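Local coordinates for putative leucoanthocyanidin reductase 1 (Vitis vinifera, PDB 3I6I), which probably catalyses the NADPH-dependent reduction of leucoanthocyanidins in flavonoid biosynthesis, as an NmrA-like, Rossmann-fold short-chain dehydrogenase/reductase, at residues A29-R35 against M206-D210; I69-M75 against D98-K104; P129-G133 against A259-I264; K217-P223 against P290-T296. All blocks are in the same frame, centred on the assembly; numbering follows the deposited sequence.

Interaction 1: A29-R35 against M206-D210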
# COMPACT_ATOMS: atom_id res chain seq x y z
N ALA A 29 -12.22 -3.34 -4.99
CA ALA A 29 -12.64 -1.98 -5.34
C ALA A 29 -12.80 -1.81 -6.84
O ALA A 29 -13.77 -1.23 -7.30
CB ALA A 29 -11.57 -0.96 -4.83
N SER A 30 -11.85 -2.32 -7.60
CA SER A 30 -11.94 -2.30 -9.06
C SER A 30 -13.25 -2.96 -9.55
O SER A 30 -13.99 -2.40 -10.35
CB SER A 30 -10.70 -2.92 -9.69
OG SER A 30 -10.69 -2.71 -11.10
N LEU A 31 -13.56 -4.14 -9.02
CA LEU A 31 -14.80 -4.84 -9.40
C LEU A 31 -16.08 -4.12 -8.94
O LEU A 31 -17.04 -4.02 -9.68
CB LEU A 31 -14.76 -6.28 -8.90
CG LEU A 31 -13.71 -7.11 -9.66
CD1 LEU A 31 -13.19 -8.25 -8.80
CD2 LEU A 31 -14.33 -7.64 -10.96
N ASP A 32 -16.06 -3.59 -7.71
CA ASP A 32 -17.16 -2.79 -7.17
C ASP A 32 -17.39 -1.47 -7.93
O ASP A 32 -18.52 -0.94 -7.93
CB ASP A 32 -16.93 -2.50 -5.68
CG ASP A 32 -17.10 -3.74 -4.79
OD1 ASP A 32 -17.47 -4.81 -5.30
OD2 ASP A 32 -16.85 -3.63 -3.57
N ALA A 33 -16.35 -0.97 -8.59
CA ALA A 33 -16.44 0.23 -9.45
C ALA A 33 -16.94 -0.11 -10.84
O ALA A 33 -17.02 0.78 -11.68
CB ALA A 33 -15.08 0.96 -9.52
N HIS A 34 -17.28 -1.38 -11.07
CA HIS A 34 -17.79 -1.85 -12.36
C HIS A 34 -16.73 -1.72 -13.49
O HIS A 34 -17.08 -1.59 -14.67
CB HIS A 34 -19.11 -1.15 -12.72
CG HIS A 34 -19.91 -0.68 -11.54
ND1 HIS A 34 -20.46 -1.54 -10.61
CD2 HIS A 34 -20.23 0.57 -11.12
CE1 HIS A 34 -21.10 -0.84 -9.69
NE2 HIS A 34 -20.98 0.44 -9.98
N ARG A 35 -15.45 -1.73 -13.13
CA ARG A 35 -14.34 -1.68 -14.10
C ARG A 35 -14.01 -3.09 -14.61
O ARG A 35 -13.95 -4.03 -13.81
CB ARG A 35 -13.10 -1.11 -13.45
CG ARG A 35 -13.15 0.37 -13.03
CD ARG A 35 -11.80 0.80 -12.44
NE ARG A 35 -11.73 2.20 -11.96
CZ ARG A 35 -11.56 3.27 -12.74
NH1 ARG A 35 -11.47 3.15 -14.07
NH2 ARG A 35 -11.48 4.48 -12.19
N MET A 206 -8.47 3.07 -6.88
CA MET A 206 -9.08 2.79 -8.15
C MET A 206 -9.63 4.07 -8.78
O MET A 206 -9.70 4.15 -10.00
CB MET A 206 -10.10 1.64 -8.05
CG MET A 206 -9.38 0.28 -7.83
SD MET A 206 -7.93 -0.02 -8.94
CE MET A 206 -8.71 0.14 -10.51
N LYS A 207 -10.02 5.08 -7.99
CA LYS A 207 -10.50 6.36 -8.56
C LYS A 207 -9.39 7.08 -9.31
O LYS A 207 -9.64 7.80 -10.29
CB LYS A 207 -10.97 7.34 -7.45
CG LYS A 207 -12.11 6.84 -6.59
CD LYS A 207 -12.65 7.95 -5.69
CE LYS A 207 -13.87 7.51 -4.89
NZ LYS A 207 -15.13 7.36 -5.68
N THR A 208 -8.15 6.90 -8.86
CA THR A 208 -7.01 7.61 -9.43
C THR A 208 -6.59 7.15 -10.82
O THR A 208 -5.92 7.93 -11.53
CB THR A 208 -5.74 7.54 -8.52
OG1 THR A 208 -5.10 6.25 -8.62
CG2 THR A 208 -6.05 7.98 -7.05
N VAL A 209 -6.99 5.95 -11.24
CA VAL A 209 -6.28 5.29 -12.37
C VAL A 209 -6.51 5.99 -13.70
O VAL A 209 -5.69 5.87 -14.64
CB VAL A 209 -6.59 3.77 -12.52
CG1 VAL A 209 -6.09 2.99 -11.24
CG2 VAL A 209 -8.11 3.51 -12.78
N ASP A 210 -7.61 6.71 -13.78
CA ASP A 210 -7.97 7.47 -15.01
C ASP A 210 -8.36 8.93 -14.78
O ASP A 210 -8.96 9.56 -15.65
CB ASP A 210 -9.02 6.68 -15.83
CG ASP A 210 -10.29 6.36 -15.05
OD1 ASP A 210 -10.48 6.80 -13.87
OD2 ASP A 210 -11.11 5.59 -15.63
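Arg35 lays its extended side chain across the end of the 206-210 segment, its guanidinium resting with one face over Val209 CG2 (3.5 Å from CZ) and its CD against Met206 CE at 3.7 Å. Asp210 takes the charge with both carboxylate oxygens: Arg35 NH1 donates to Asp210 OD2 at 2.9 Å and NH2 to OD1 at 3.0 Å, a bidentate salt bridge close to the guanidinium plane. Arg35 NH2 also makes a weak hydrogen bond to Met206 O (2.8 Å). Next to the aliphatic part of Arg35, Met206, coiled with all three chi angles in m, fills the gap between the two helices, with CG on Ala29 CB at 3.9 Å and CE against Ser30 OG at 3.5 Å; that hydroxyl is hydrogen-bonded to Thr37. Helix 21-32, which follows the cofactor-binding loop of the Rossmann fold, ends in a Schellman motif with His34 at positive phi, and this turn brings Arg35 round to face the end of helix 198-208. Beyond Val209 lies Leu116 of strand 114-116. The contact therefore joins a buried apolar patch to a more exposed ion pair, so that the two helix ends are held by directional charge pairing as well as by the fit of the methionine.

Interaction 2: I69-M75 against D98-K104. With NDP (NADPH dihydro-nicotinamide-adenine-dinucleotide phosphate), chain B.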
# COMPACT_ATOMS: atom_id res chain seq x y z
N ILE A 69 4.86 -11.73 -13.43
CA ILE A 69 5.26 -10.42 -13.94
C ILE A 69 6.74 -10.32 -14.31
O ILE A 69 7.11 -9.43 -15.04
CB ILE A 69 4.87 -9.23 -13.02
CG1 ILE A 69 5.65 -9.24 -11.70
CG2 ILE A 69 3.36 -9.18 -12.80
CD1 ILE A 69 5.52 -7.89 -10.99
N ASN A 70 7.56 -11.26 -13.83
CA ASN A 70 9.00 -11.31 -14.21
C ASN A 70 9.31 -11.96 -15.59
O ASN A 70 10.47 -12.07 -16.01
CB ASN A 70 9.80 -12.04 -13.12
CG ASN A 70 9.16 -13.36 -12.73
OD1 ASN A 70 8.06 -13.40 -12.18
ND2 ASN A 70 9.82 -14.40 -13.02
N GLU A 71 8.26 -12.39 -16.28
CA GLU A 71 8.38 -13.06 -17.57
C GLU A 71 7.96 -12.08 -18.65
O GLU A 71 6.77 -11.94 -18.91
CB GLU A 71 7.44 -14.26 -17.61
CG GLU A 71 7.87 -15.37 -16.68
CD GLU A 71 6.91 -16.54 -16.73
OE1 GLU A 71 5.66 -16.35 -16.63
OE2 GLU A 71 7.41 -17.66 -16.87
N GLN A 72 8.92 -11.36 -19.23
CA GLN A 72 8.58 -10.22 -20.11
C GLN A 72 7.74 -10.61 -21.31
O GLN A 72 6.66 -10.01 -21.54
CB GLN A 72 9.85 -9.51 -20.59
CG GLN A 72 9.57 -8.19 -21.34
CD GLN A 72 10.81 -7.54 -21.92
OE1 GLN A 72 11.90 -7.64 -21.38
NE2 GLN A 72 10.63 -6.83 -23.03
N GLU A 73 8.20 -11.59 -22.07
CA GLU A 73 7.44 -12.09 -23.24
C GLU A 73 6.00 -12.50 -22.87
O GLU A 73 5.06 -12.16 -23.58
CB GLU A 73 8.18 -13.23 -23.95
CG GLU A 73 7.33 -14.04 -24.94
CD GLU A 73 8.07 -15.24 -25.59
OE1 GLU A 73 7.41 -15.98 -26.34
OE2 GLU A 73 9.28 -15.45 -25.36
N ALA A 74 5.83 -13.25 -21.77
CA ALA A 74 4.49 -13.62 -21.28
C ALA A 74 3.64 -12.40 -20.99
O ALA A 74 2.45 -12.36 -21.33
CB ALA A 74 4.60 -14.52 -20.01
N MET A 75 4.22 -11.39 -20.35
CA MET A 75 3.45 -10.19 -20.00
C MET A 75 3.07 -9.40 -21.25
O MET A 75 1.96 -8.84 -21.32
CB MET A 75 4.19 -9.27 -19.04
CG MET A 75 4.41 -9.84 -17.66
SD MET A 75 2.86 -10.38 -16.88
CE MET A 75 3.02 -12.15 -17.01
N ASP A 98 10.89 -7.80 -9.56
CA ASP A 98 10.13 -8.59 -10.54
C ASP A 98 9.34 -7.66 -11.46
O ASP A 98 8.88 -8.05 -12.54
CB ASP A 98 9.13 -9.55 -9.85
CG ASP A 98 9.80 -10.74 -9.12
OD1 ASP A 98 11.00 -11.00 -9.33
OD2 ASP A 98 9.07 -11.42 -8.36
N GLN A 99 9.15 -6.42 -11.02
CA GLN A 99 8.44 -5.44 -11.82
C GLN A 99 9.25 -4.94 -13.03
O GLN A 99 8.68 -4.35 -13.95
CB GLN A 99 8.03 -4.26 -10.96
CG GLN A 99 6.96 -4.61 -9.96
CD GLN A 99 6.63 -3.47 -9.04
OE1 GLN A 99 5.50 -2.93 -9.06
NE2 GLN A 99 7.62 -3.06 -8.25
N ILE A 100 10.56 -5.18 -13.04
CA ILE A 100 11.42 -4.68 -14.12
C ILE A 100 10.98 -5.26 -15.45
O ILE A 100 10.78 -4.50 -16.43
CB ILE A 100 12.90 -4.96 -13.86
CG1 ILE A 100 13.41 -4.12 -12.67
CG2 ILE A 100 13.76 -4.66 -15.10
CD1 ILE A 100 14.84 -4.34 -12.37
N ALA A 101 10.80 -6.58 -15.50
CA ALA A 101 10.31 -7.21 -16.76
C ALA A 101 8.92 -6.70 -17.16
O ALA A 101 8.64 -6.50 -18.34
CB ALA A 101 10.30 -8.74 -16.65
N LEU A 102 8.05 -6.48 -16.18
CA LEU A 102 6.73 -5.92 -16.46
C LEU A 102 6.80 -4.53 -17.09
O LEU A 102 6.04 -4.25 -18.03
CB LEU A 102 5.87 -5.84 -15.19
CG LEU A 102 4.45 -5.32 -15.31
CD1 LEU A 102 3.59 -6.08 -16.31
CD2 LEU A 102 3.77 -5.28 -13.88
N VAL A 103 7.68 -3.68 -16.57
CA VAL A 103 7.90 -2.34 -17.13
C VAL A 103 8.43 -2.46 -18.56
O VAL A 103 7.92 -1.82 -19.47
CB VAL A 103 8.83 -1.47 -16.23
CG1 VAL A 103 9.19 -0.12 -16.92
CG2 VAL A 103 8.19 -1.23 -14.85
N LYS A 104 9.44 -3.31 -18.80
CA LYS A 104 9.94 -3.51 -20.17
C LYS A 104 8.83 -3.98 -21.12
O LYS A 104 8.75 -3.57 -22.29
CB LYS A 104 11.13 -4.47 -20.16
CG LYS A 104 12.36 -3.90 -19.43
CD LYS A 104 13.66 -4.60 -19.85
CE LYS A 104 14.15 -4.16 -21.25
NZ LYS A 104 14.27 -2.65 -21.45
PA NDP B . 1.62 -9.73 -0.42
O1A NDP B . 2.84 -10.58 -0.17
O2A NDP B . 0.38 -9.83 0.64
O5B NDP B . 0.94 -9.94 -1.86
C5B NDP B . 1.73 -9.98 -3.01
C4B NDP B . 0.95 -10.41 -4.19
O4B NDP B . 1.95 -10.32 -5.28
C3B NDP B . 0.51 -11.89 -4.11
O3B NDP B . -0.77 -12.11 -4.77
C2B NDP B . 1.61 -12.62 -4.86
O2B NDP B . 1.10 -13.83 -5.42
C1B NDP B . 1.87 -11.62 -5.98
N9A NDP B . 3.13 -11.78 -6.71
C8A NDP B . 4.35 -11.71 -6.17
N7A NDP B . 5.26 -11.87 -7.14
C5A NDP B . 4.61 -12.02 -8.30
C6A NDP B . 5.03 -12.22 -9.62
N6A NDP B . 6.33 -12.27 -9.92
N1A NDP B . 4.10 -12.34 -10.59
C2A NDP B . 2.81 -12.27 -10.29
N3A NDP B . 2.36 -12.06 -9.04
C4A NDP B . 3.26 -11.95 -8.03
O3 NDP B . 2.10 -8.20 -0.44
PN NDP B . 1.55 -6.91 0.41
O1N NDP B . 0.11 -6.58 0.31
O2N NDP B . 2.17 -7.13 1.84
O5D NDP B . 2.52 -5.77 -0.26
C5D NDP B . 2.12 -5.09 -1.45
C4D NDP B . 2.74 -3.72 -1.46
O4D NDP B . 2.05 -3.02 -0.39
C3D NDP B . 4.21 -3.67 -1.15
O3D NDP B . 4.80 -2.61 -1.89
C2D NDP B . 4.23 -3.31 0.32
O2D NDP B . 5.39 -2.54 0.56
C1D NDP B . 3.01 -2.40 0.46
N1N NDP B . 2.29 -2.47 1.78
C2N NDP B . 1.83 -1.30 2.43
C3N NDP B . 1.53 -1.33 3.73
C7N NDP B . 1.00 -0.06 4.42
O7N NDP B . 0.81 0.98 3.78
N7N NDP B . 0.70 -0.17 5.70
C4N NDP B . 1.71 -2.64 4.52
C5N NDP B . 1.64 -3.85 3.59
C6N NDP B . 1.85 -3.72 2.29
P2B NDP B . 1.67 -15.29 -4.82
O1X NDP B . 1.19 -15.48 -3.43
O2X NDP B . 1.17 -16.35 -5.90
O3X NDP B . 3.25 -15.22 -4.91
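The adenine end of the NADPH site is built where these two segments meet. Ile69 N donates to N1A of the cofactor (3.0 Å), while the amino group N6A donates to Asn70 OD1 at 3.1 Å and to Asp98 OD2 at 3.3 Å. The adenine edge is thus read by a backbone amide and by two side chains, one from each segment, an arrangement suited to a base with an acceptor beside an amino group. No hydrogen bond joins the protein segments directly; they are held by close packing. Ala101 is the small residue that permits it: its CB touches Asn70 O at 3.4 Å and Ile69 O at 3.6 Å, and Gln72 CG lies 3.6 Å from Ala101 O. The Ile69 side chain packs on the same helix, CD1 to Gln99 CG at 3.7 Å and CG2 to Leu102 CD2 at 4.1 Å, and Met75 CG meets Leu102 CD1 at 4.1 Å. Glu71 is the N-cap residue of helix 72-81, so the adenine-binding turn leads straight into that helix. Ile69 and Met75 also touch Leu40 of strand 37-41, Leu102 packs on Phe115 of strand 114-116, and Val103 and Ile100 meet Leu146 of helix 133-149, which places helix 99-109 between helices 72-81 and 133-149 and against the parallel Rossmann sheet.

Interaction 3: P129-G133 against A259-I264; sequences PVEPG and AGENII
Segment 129-133 runs extended from Pro129 to Glu131 (psi 150 to 169°), then turns at Pro132 (phi/psi -91/8°) after a cis Glu131-Pro132 peptide; Pro132 is the N-cap residue of the helix that Gly133 enters. Segment 259-264 begins in the last part of helix 252-260 and has turned out of it by Asn262, at positive phi (57/42°), with Asn262 N bonded to Ala259 O at 3.2 Å; it continues extended through Ile263 and Ile264. The closest CA pairs are Pro132-Asn262 at 6.4 Å and Glu131-Ala259 at 6.7 Å. In this NmrA-like Rossmann protein the contact joins the loop that leads into helix 133-149 to the turn that follows helix 252-260, with no hydrogen bond between the segments. Pro132, its ring in C-gamma endo pucker, is central: CD sits 3.3 Å from Ala259 O and CG 3.9 Å from Ile264 CD1, Ile264 being m,m. Asn262 (chi1 -90°) turns OD1 toward the proline ring, 3.6 Å from Pro132 CB. Ala259 CB approaches Glu131 O at 3.6 Å and Val130 CG2 at 3.9 Å, with Val130 in m. Glu131 (m,m) forms a salt bridge with Arg138, and Ser267 and Val268 of helix 266-277 also touch Pro132.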
# COMPACT_ATOMS: atom_id res chain seq x y z
N PRO A 129 14.53 5.83 5.38
CA PRO A 129 14.60 4.89 6.49
C PRO A 129 15.94 4.29 6.66
O PRO A 129 16.73 4.25 5.72
CB PRO A 129 13.60 3.80 6.11
CG PRO A 129 13.58 3.87 4.59
CD PRO A 129 13.70 5.30 4.28
N VAL A 130 16.22 3.79 7.84
CA VAL A 130 17.43 2.99 7.99
C VAL A 130 17.36 1.65 7.26
O VAL A 130 16.31 1.23 6.82
CB VAL A 130 17.78 2.75 9.51
CG1 VAL A 130 17.94 4.09 10.20
CG2 VAL A 130 16.70 1.83 10.21
N GLU A 131 18.51 0.99 7.15
CA GLU A 131 18.51 -0.35 6.56
C GLU A 131 17.82 -1.31 7.54
O GLU A 131 17.90 -1.12 8.75
CB GLU A 131 19.92 -0.83 6.29
CG GLU A 131 20.66 -0.01 5.23
CD GLU A 131 20.26 -0.37 3.81
OE1 GLU A 131 19.29 -1.15 3.64
OE2 GLU A 131 20.93 0.12 2.84
N PRO A 132 17.17 -2.37 7.03
CA PRO A 132 17.02 -2.75 5.62
C PRO A 132 15.75 -2.18 4.94
O PRO A 132 15.47 -2.54 3.81
CB PRO A 132 17.01 -4.27 5.69
CG PRO A 132 16.29 -4.56 7.02
CD PRO A 132 16.71 -3.44 7.95
N GLY A 133 15.01 -1.30 5.61
CA GLY A 133 13.91 -0.58 4.97
C GLY A 133 14.44 0.14 3.73
O GLY A 133 13.79 0.13 2.67
N ALA A 259 16.08 -3.27 13.73
CA ALA A 259 16.45 -3.07 12.31
C ALA A 259 17.85 -3.58 11.97
O ALA A 259 18.04 -4.19 10.92
CB ALA A 259 16.29 -1.61 11.90
N GLY A 260 18.80 -3.36 12.86
CA GLY A 260 20.18 -3.71 12.68
C GLY A 260 20.46 -5.19 12.61
O GLY A 260 21.51 -5.58 12.15
N GLU A 261 19.52 -6.03 13.06
CA GLU A 261 19.71 -7.49 12.94
C GLU A 261 19.55 -8.03 11.52
O GLU A 261 19.98 -9.13 11.22
CB GLU A 261 18.76 -8.24 13.87
CG GLU A 261 19.21 -8.12 15.34
CD GLU A 261 20.67 -8.50 15.58
OE1 GLU A 261 21.17 -9.54 15.06
OE2 GLU A 261 21.35 -7.76 16.31
N ASN A 262 18.96 -7.26 10.63
CA ASN A 262 18.82 -7.67 9.23
C ASN A 262 18.08 -9.01 9.06
O ASN A 262 18.50 -9.88 8.26
CB ASN A 262 20.20 -7.73 8.58
CG ASN A 262 20.60 -6.42 7.96
OD1 ASN A 262 19.84 -5.84 7.16
ND2 ASN A 262 21.80 -5.95 8.30
N ILE A 263 17.02 -9.17 9.85
CA ILE A 263 16.16 -10.35 9.80
C ILE A 263 14.97 -9.95 8.90
O ILE A 263 14.30 -8.99 9.20
CB ILE A 263 15.68 -10.74 11.24
CG1 ILE A 263 16.88 -11.18 12.08
CG2 ILE A 263 14.61 -11.81 11.20
CD1 ILE A 263 16.59 -11.26 13.60
N ILE A 264 14.79 -10.62 7.76
CA ILE A 264 13.74 -10.22 6.80
C ILE A 264 12.49 -11.08 6.98
O ILE A 264 12.60 -12.31 6.94
CB ILE A 264 14.22 -10.36 5.33
CG1 ILE A 264 15.53 -9.59 5.12
CG2 ILE A 264 13.12 -9.87 4.34
CD1 ILE A 264 15.52 -8.16 5.66

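Interaction 4: K217-P223 against P290-T296; sequences KSVHFRP and PEDVEVT
Backbone hydrogen bonds define a parallel strand pair, 217-220 with 292-294, whose axes approach to 4.7 Å with directions 29° apart. Ser218, Val219 and His220 lie beside Asp292, Val293 and Glu294, CA-CA 4.9, 5.1 and 4.7 Å. Ser218 N donates to Glu291 O (3.0 Å), Val293 N to Ser218 O (2.9 Å), His220 N to Val293 O (2.8 Å) and Val295 N to His220 O (2.9 Å). Strand 217-220 is central in a three-stranded parallel sheet, also bonding to strand 155-158, while 292-294 is an edge that passes directly into helix 295-298. Among polar side chains, His220 (chi1 m, chi2 -83°) gives NE2 to Asp292 OD1 at 2.9 Å, and Asp292 OD2 forms a salt bridge with Arg126. Glu294 (t,m), the helix N-cap, accepts through OE2 from Thr296 N (3.0 Å) and from Arg222 N (2.9 Å). Water joins Ser218 OG at 2.7 Å and, weakly, Glu291 O at 3.4 Å. Apolar contacts fill the sheet face of Val219 and Val293: Val219 (t) sets CG2 3.8 Å from Val293 CG2 and CG1 3.6 Å from Val295 CG2. Val295 (t) also lies over the face of the Phe221 ring (m) in a CH-pi contact, CG2 3.4 Å from the centroid.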
# COMPACT_ATOMS: atom_id res chain seq x y z
N LYS A 217 1.79 11.70 -11.27
CA LYS A 217 1.78 12.28 -9.92
C LYS A 217 1.96 11.28 -8.83
O LYS A 217 1.60 10.12 -8.98
CB LYS A 217 0.48 13.00 -9.57
CG LYS A 217 -0.00 14.02 -10.54
CD LYS A 217 0.90 15.19 -10.60
CE LYS A 217 0.25 16.35 -11.40
NZ LYS A 217 0.79 16.37 -12.78
N SER A 218 2.44 11.78 -7.71
CA SER A 218 2.37 11.07 -6.42
C SER A 218 1.07 11.46 -5.72
O SER A 218 0.80 12.68 -5.56
CB SER A 218 3.57 11.42 -5.56
OG SER A 218 4.77 10.94 -6.14
N VAL A 219 0.28 10.44 -5.33
CA VAL A 219 -0.99 10.65 -4.65
C VAL A 219 -0.83 10.31 -3.16
O VAL A 219 -0.58 9.13 -2.77
CB VAL A 219 -2.11 9.80 -5.24
CG1 VAL A 219 -3.40 10.09 -4.50
CG2 VAL A 219 -2.26 10.10 -6.76
N HIS A 220 -0.98 11.32 -2.33
CA HIS A 220 -0.74 11.20 -0.88
C HIS A 220 -2.07 11.07 -0.16
O HIS A 220 -3.01 11.81 -0.45
CB HIS A 220 0.06 12.39 -0.36
CG HIS A 220 1.36 12.59 -1.10
ND1 HIS A 220 2.50 11.89 -0.78
CD2 HIS A 220 1.66 13.35 -2.18
CE1 HIS A 220 3.47 12.24 -1.62
NE2 HIS A 220 3.00 13.15 -2.46
N PHE A 221 -2.16 10.13 0.79
CA PHE A 221 -3.39 9.97 1.55
C PHE A 221 -3.24 10.66 2.90
O PHE A 221 -2.62 10.10 3.81
CB PHE A 221 -3.78 8.50 1.76
CG PHE A 221 -4.30 7.77 0.53
CD1 PHE A 221 -3.62 7.81 -0.68
CD2 PHE A 221 -5.41 6.93 0.65
CE1 PHE A 221 -4.12 7.12 -1.78
CE2 PHE A 221 -5.89 6.18 -0.46
CZ PHE A 221 -5.22 6.29 -1.67
N ARG A 222 -3.86 11.82 3.06
CA ARG A 222 -3.77 12.56 4.31
C ARG A 222 -5.12 12.92 4.89
O ARG A 222 -5.43 14.12 5.08
CB ARG A 222 -2.94 13.81 4.13
CG ARG A 222 -1.53 13.56 3.69
CD ARG A 222 -0.69 14.80 3.85
NE ARG A 222 0.74 14.52 3.77
CZ ARG A 222 1.70 15.44 3.87
NH1 ARG A 222 1.41 16.74 3.95
NH2 ARG A 222 2.99 15.10 3.84
N PRO A 223 -5.94 11.89 5.21
CA PRO A 223 -7.22 12.17 5.84
C PRO A 223 -7.02 12.82 7.23
O PRO A 223 -6.46 12.20 8.17
CB PRO A 223 -7.89 10.79 5.93
CG PRO A 223 -6.72 9.84 6.06
CD PRO A 223 -5.75 10.44 5.06
N PRO A 290 3.68 20.88 -7.67
CA PRO A 290 2.97 20.48 -8.88
C PRO A 290 2.99 18.99 -9.21
O PRO A 290 2.20 18.59 -10.03
CB PRO A 290 3.67 21.28 -9.98
CG PRO A 290 5.01 21.52 -9.50
CD PRO A 290 4.96 21.55 -7.98
N GLU A 291 3.85 18.19 -8.58
CA GLU A 291 3.86 16.76 -8.85
C GLU A 291 3.19 15.93 -7.77
O GLU A 291 3.21 14.71 -7.82
CB GLU A 291 5.33 16.31 -9.07
CG GLU A 291 6.01 17.04 -10.23
CD GLU A 291 7.25 16.32 -10.75
OE1 GLU A 291 7.13 15.16 -11.19
OE2 GLU A 291 8.35 16.91 -10.71
N ASP A 292 2.63 16.59 -6.74
CA ASP A 292 2.01 15.90 -5.58
C ASP A 292 0.54 16.30 -5.51
O ASP A 292 0.22 17.47 -5.69
CB ASP A 292 2.71 16.30 -4.29
CG ASP A 292 4.16 15.96 -4.29
OD1 ASP A 292 4.47 14.76 -4.31
OD2 ASP A 292 4.98 16.91 -4.24
N VAL A 293 -0.35 15.33 -5.30
CA VAL A 293 -1.76 15.64 -5.04
C VAL A 293 -2.19 14.89 -3.78
O VAL A 293 -1.52 13.92 -3.36
CB VAL A 293 -2.71 15.31 -6.24
CG1 VAL A 293 -2.50 16.32 -7.42
CG2 VAL A 293 -2.54 13.88 -6.77
N GLU A 294 -3.30 15.34 -3.18
CA GLU A 294 -3.77 14.69 -1.93
C GLU A 294 -5.20 14.18 -2.09
O GLU A 294 -6.07 14.89 -2.60
CB GLU A 294 -3.63 15.67 -0.78
CG GLU A 294 -3.71 15.05 0.60
CD GLU A 294 -5.14 14.79 1.06
OE1 GLU A 294 -6.00 15.72 0.98
OE2 GLU A 294 -5.43 13.65 1.46
N VAL A 295 -5.43 12.95 -1.67
CA VAL A 295 -6.70 12.27 -1.87
C VAL A 295 -7.95 13.01 -1.43
O VAL A 295 -8.93 13.05 -2.18
CB VAL A 295 -6.69 10.87 -1.20
CG1 VAL A 295 -8.02 10.12 -1.52
CG2 VAL A 295 -5.55 10.14 -1.66
N THR A 296 -7.95 13.57 -0.22
CA THR A 296 -9.11 14.24 0.29
C THR A 296 -9.47 15.53 -0.45
O THR A 296 -10.61 15.92 -0.47
CB THR A 296 -9.09 14.50 1.81
OG1 THR A 296 -8.23 15.58 2.12
CG2 THR A 296 -8.67 13.29 2.55
O HOH W 1 5.80 12.59 -8.02
O HOH W 2 -8.60 15.57 5.15

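In the fold
All four contacts lie in one NmrA-like chain. Interaction 2 sits beside the five-stranded Rossmann sheet, and along the chain both its segments fall between those of interaction 1; their centres are 23 Å apart. Interactions 1 and 4 are neighbours, with centres 18 Å apart: helix 198-208 leads to strand 217-220, and Thr208 CG2 packs on Val219 CG1 at 4.2 Å, so helix 198-208 bridges helix 21-32 of the Rossmann part and the small three-stranded sheet. Interaction 3 alternates in sequence with both 1 and 4, and lies across the chain's centre from interaction 1, 35 Å between centres. Interaction 2 alone binds NADPH directly; the others connect parts of the fold around it.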